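Local atomic coordinates of proteasome accessory factor B/C (PafBC) (Paenarthrobacter aurescens, PDB entry 6SJ9), a protein that probably acts as a transcriptional regulator of the bacterial DNA damage response, combining winged helix-turn-helix domains with WYL and WCX domains. Residues E290-A293 / S294-P297; A625-L628 / P629-V632. All coordinates share one frame; numbering follows the deposited sequence.

Interaction 1: E290-A293 / S294-P297; sequences EELA and SYGP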
# COMPACT_ATOMS: atom_id res chain seq x y z
N GLU A 290 -6.14 0.63 -17.19
CA GLU A 290 -6.75 0.93 -15.90
C GLU A 290 -6.10 2.15 -15.29
O GLU A 290 -6.79 3.03 -14.78
CB GLU A 290 -6.67 -0.28 -14.96
CG GLU A 290 -7.33 0.02 -13.60
CD GLU A 290 -7.39 -1.19 -12.68
OE1 GLU A 290 -7.08 -2.29 -13.14
OE2 GLU A 290 -7.73 -1.05 -11.48
N GLU A 291 -4.78 2.25 -15.36
CA GLU A 291 -4.12 3.43 -14.83
C GLU A 291 -4.57 4.69 -15.57
O GLU A 291 -4.94 5.70 -14.96
CB GLU A 291 -2.59 3.28 -14.92
CG GLU A 291 -1.88 4.54 -14.43
CD GLU A 291 -0.39 4.54 -14.70
OE1 GLU A 291 0.12 3.51 -15.18
OE2 GLU A 291 0.27 5.59 -14.50
N LEU A 292 -4.59 4.63 -16.90
CA LEU A 292 -4.91 5.83 -17.68
C LEU A 292 -6.37 6.23 -17.55
O LEU A 292 -6.67 7.41 -17.40
CB LEU A 292 -4.53 5.62 -19.14
CG LEU A 292 -3.04 5.39 -19.43
CD1 LEU A 292 -2.82 5.20 -20.91
CD2 LEU A 292 -2.17 6.57 -18.94
N ALA A 293 -7.28 5.27 -17.45
CA ALA A 293 -8.69 5.59 -17.21
C ALA A 293 -8.88 6.34 -15.90
O ALA A 293 -9.79 7.19 -15.80
CB ALA A 293 -9.52 4.30 -17.11
N SER A 294 -8.05 6.01 -14.89
CA SER A 294 -8.09 6.71 -13.61
C SER A 294 -7.74 8.19 -13.79
O SER A 294 -8.14 9.02 -12.96
CB SER A 294 -7.18 5.99 -12.59
OG SER A 294 -5.89 6.58 -12.55
N TYR A 295 -7.02 8.52 -14.83
CA TYR A 295 -6.62 9.90 -15.06
C TYR A 295 -7.67 10.70 -15.87
O TYR A 295 -7.53 11.92 -16.01
CB TYR A 295 -5.27 9.96 -15.77
CG TYR A 295 -4.10 9.35 -15.02
CD1 TYR A 295 -4.03 9.36 -13.64
CD2 TYR A 295 -3.08 8.70 -15.72
CE1 TYR A 295 -2.95 8.78 -12.96
CE2 TYR A 295 -2.00 8.12 -15.07
CZ TYR A 295 -1.94 8.15 -13.69
OH TYR A 295 -0.85 7.54 -13.08
N GLY A 296 -8.71 10.04 -16.39
CA GLY A 296 -9.79 10.71 -17.09
C GLY A 296 -9.41 11.65 -18.24
O GLY A 296 -8.76 11.26 -19.22
N PRO A 297 -9.89 12.90 -18.17
CA PRO A 297 -9.58 13.85 -19.25
C PRO A 297 -8.14 14.35 -19.24
O PRO A 297 -7.74 14.97 -20.21
CB PRO A 297 -10.56 14.99 -18.99
CG PRO A 297 -10.68 14.98 -17.49
CD PRO A 297 -10.65 13.53 -17.08
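Tyr-295 folds back over the last turn of helix 285-294 and meets Glu-291, four residues earlier, a worked example of an i to i+4 side-chain contact at a helix C-terminal end. Its CB rests 3.3 Å from Leu-292 O, the same oxygen that accepts the Tyr-295 N-H. With CG beside the backbone N (chi1 -61°), the ring turns toward the preceding helical turn, and Glu-291 O lies over the centre of one ring face, 3.6 Å from its plane. Along one side, Tyr-295 CD2 lies 4.0 Å from Leu-292 CD2; farther out, Tyr-295 CE2 reaches Glu-291 CG at 3.6 Å. At the tip, Tyr-295 OH donates to Glu-291 OE2 over 2.7 Å, on the anti lone pair of that oxygen, with carboxylate and ring planes 77° apart. The extended Glu-291 chain carries OE2 to this hydroxyl, and the other oxygen, OE1, makes a salt bridge with Lys-262. Ser-294 adds a bond from OG to Glu-291 O (2.7 Å), in the carbonyl plane and on a lone pair. Beyond the helix, Gly-296 has positive phi (52°), and a CB there would clash with Pro-297 CD. A phenylalanine in place of Tyr-295 would probably leave Glu-291 OE2 without its hydroxyl donor, and the carboxylate, held by Lys-262 through OE1, less fixed in its rotation. Glu-291 thus holds the helix end twice, through a main-chain oxygen gripped by serine and roofed by a ring, and through a buried carboxylate whose negative charge is probably eased by both hydroxyl and lysine.

Interaction 2: A625-L628 / P629-V632; sequences AGWL and PMFV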
# COMPACT_ATOMS: atom_id res chain seq x y z
N ALA A 625 -13.43 14.27 -1.51
CA ALA A 625 -14.37 14.12 -2.62
C ALA A 625 -13.67 14.19 -3.96
O ALA A 625 -14.21 13.67 -4.94
CB ALA A 625 -15.47 15.18 -2.54
N GLY A 626 -12.51 14.85 -4.04
CA GLY A 626 -11.78 14.93 -5.29
C GLY A 626 -11.24 13.59 -5.80
O GLY A 626 -11.06 13.43 -7.01
N TRP A 627 -11.01 12.62 -4.92
CA TRP A 627 -10.52 11.33 -5.39
C TRP A 627 -11.58 10.53 -6.10
O TRP A 627 -11.25 9.66 -6.91
CB TRP A 627 -9.98 10.49 -4.25
CG TRP A 627 -8.94 11.20 -3.51
CD1 TRP A 627 -8.13 12.21 -3.98
CD2 TRP A 627 -8.53 10.94 -2.17
NE1 TRP A 627 -7.27 12.60 -3.00
CE2 TRP A 627 -7.49 11.84 -1.88
CE3 TRP A 627 -8.95 10.04 -1.19
CZ2 TRP A 627 -6.87 11.87 -0.65
CZ3 TRP A 627 -8.33 10.06 0.03
CH2 TRP A 627 -7.30 10.97 0.30
N LEU A 628 -12.85 10.88 -5.89
CA LEU A 628 -13.94 9.99 -6.29
C LEU A 628 -14.02 9.82 -7.80
O LEU A 628 -14.18 8.68 -8.25
CB LEU A 628 -15.25 10.51 -5.70
CG LEU A 628 -16.24 9.41 -5.44
CD1 LEU A 628 -15.49 8.31 -4.80
CD2 LEU A 628 -17.29 9.92 -4.49
N PRO A 629 -13.96 10.87 -8.62
CA PRO A 629 -14.09 10.63 -10.08
C PRO A 629 -13.00 9.72 -10.67
O PRO A 629 -13.28 8.88 -11.53
CB PRO A 629 -14.04 12.05 -10.66
CG PRO A 629 -14.54 12.92 -9.54
CD PRO A 629 -13.95 12.31 -8.30
N MSE A 630 -11.76 9.91 -10.26
CA MSE A 630 -10.66 8.98 -10.59
C MSE A 630 -10.97 7.54 -10.18
O MSE A 630 -10.83 6.64 -10.99
CB MSE A 630 -9.38 9.41 -9.91
CG MSE A 630 -8.94 10.82 -10.24
SE MSE A 630 -7.16 11.14 -9.48
CE MSE A 630 -7.52 10.56 -7.63
N PHE A 631 -11.39 7.34 -8.94
CA PHE A 631 -11.85 6.03 -8.49
C PHE A 631 -12.88 5.43 -9.45
O PHE A 631 -12.70 4.32 -9.96
CB PHE A 631 -12.42 6.17 -7.08
CG PHE A 631 -12.98 4.88 -6.49
CD1 PHE A 631 -12.12 3.88 -6.04
CD2 PHE A 631 -14.35 4.67 -6.40
CE1 PHE A 631 -12.62 2.70 -5.50
CE2 PHE A 631 -14.85 3.49 -5.87
CZ PHE A 631 -13.98 2.51 -5.41
N VAL A 632 -13.92 6.21 -9.81
CA VAL A 632 -15.00 5.63 -10.61
C VAL A 632 -14.50 5.36 -12.03
O VAL A 632 -14.83 4.33 -12.65
CB VAL A 632 -16.25 6.54 -10.62
CG1 VAL A 632 -17.29 6.02 -11.59
CG2 VAL A 632 -16.84 6.73 -9.23
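Trp-627 O accepts the N-H of Phe-631 at 3.1 Å, almost straight at the hydrogen (174°), and Leu-628 O takes that of Val-632 at 2.9 Å, so two successive i to i+4 bonds define the first turn of helix 627-634. Pro-629 has no N-H to offer, and proline is well tolerated in a first helical turn; Ala-625 O, four residues before it, accepts from Leu-628 N instead. The proline ring lies against the backbone, Pro-629 CD 3.4 Å from Gly-626 O, while the approach of Leu-628 CB to Pro-629 CD, also 3.4 Å, is tighter than usual for two carbons.

The side chains then divide between different surroundings. Met-630, present as selenomethionine, bends at its third torsion (chi3 -52°), which carries its CE methyl back to 3.8 Å from Trp-627 CA and 4.1 Å from Trp-627 CD1 of the indole. The indole itself packs on Leu-113 and Ala-117 of helix 95-118. Leu-628 presents CD1 to CD2 of the Phe-631 ring at 4.1 Å, and both side chains touch strands 586-592 and 639-643. A chi1 of 178° places the Phe-631 ring among Tyr-603, Phe-622 and His-635, with each of which it makes an edge-to-face pair. Val-632 sets CG2 beside Leu-628 O.

The chemistry is thus one of division of labour: the carbonyls of Trp-627 and Leu-628 serve the helix, whereas the apolar side chains of Leu-628, Phe-631 and Val-632 seat it on the sheet of its ferredoxin-like WCX domain and Trp-627 meets a helix from far earlier in the chain.

In the fold
Following the chain from the N terminus, interaction 1 comes first, at the end of helix 285-294 just before strand 299-303 in the WCX range 243-319. Interaction 2 opens helix 627-634 far later, in the WCX range 584-659. Each closes only a local turn, and the two lie in series, neither nested nor crossed. In space, however, their centres are about 11 Å apart and they touch, Ser-294 O lying 3.3 Å from Met-630 CB. Ser-633 OG is hydrogen-bonded to Ala-293 O and Gln-634 NE2 to Glu-290 OE2, and Pro-297 packs on helix 645-659. Corresponding helices of the two WCX domains are therefore joined, bringing distant parts of the sequence together.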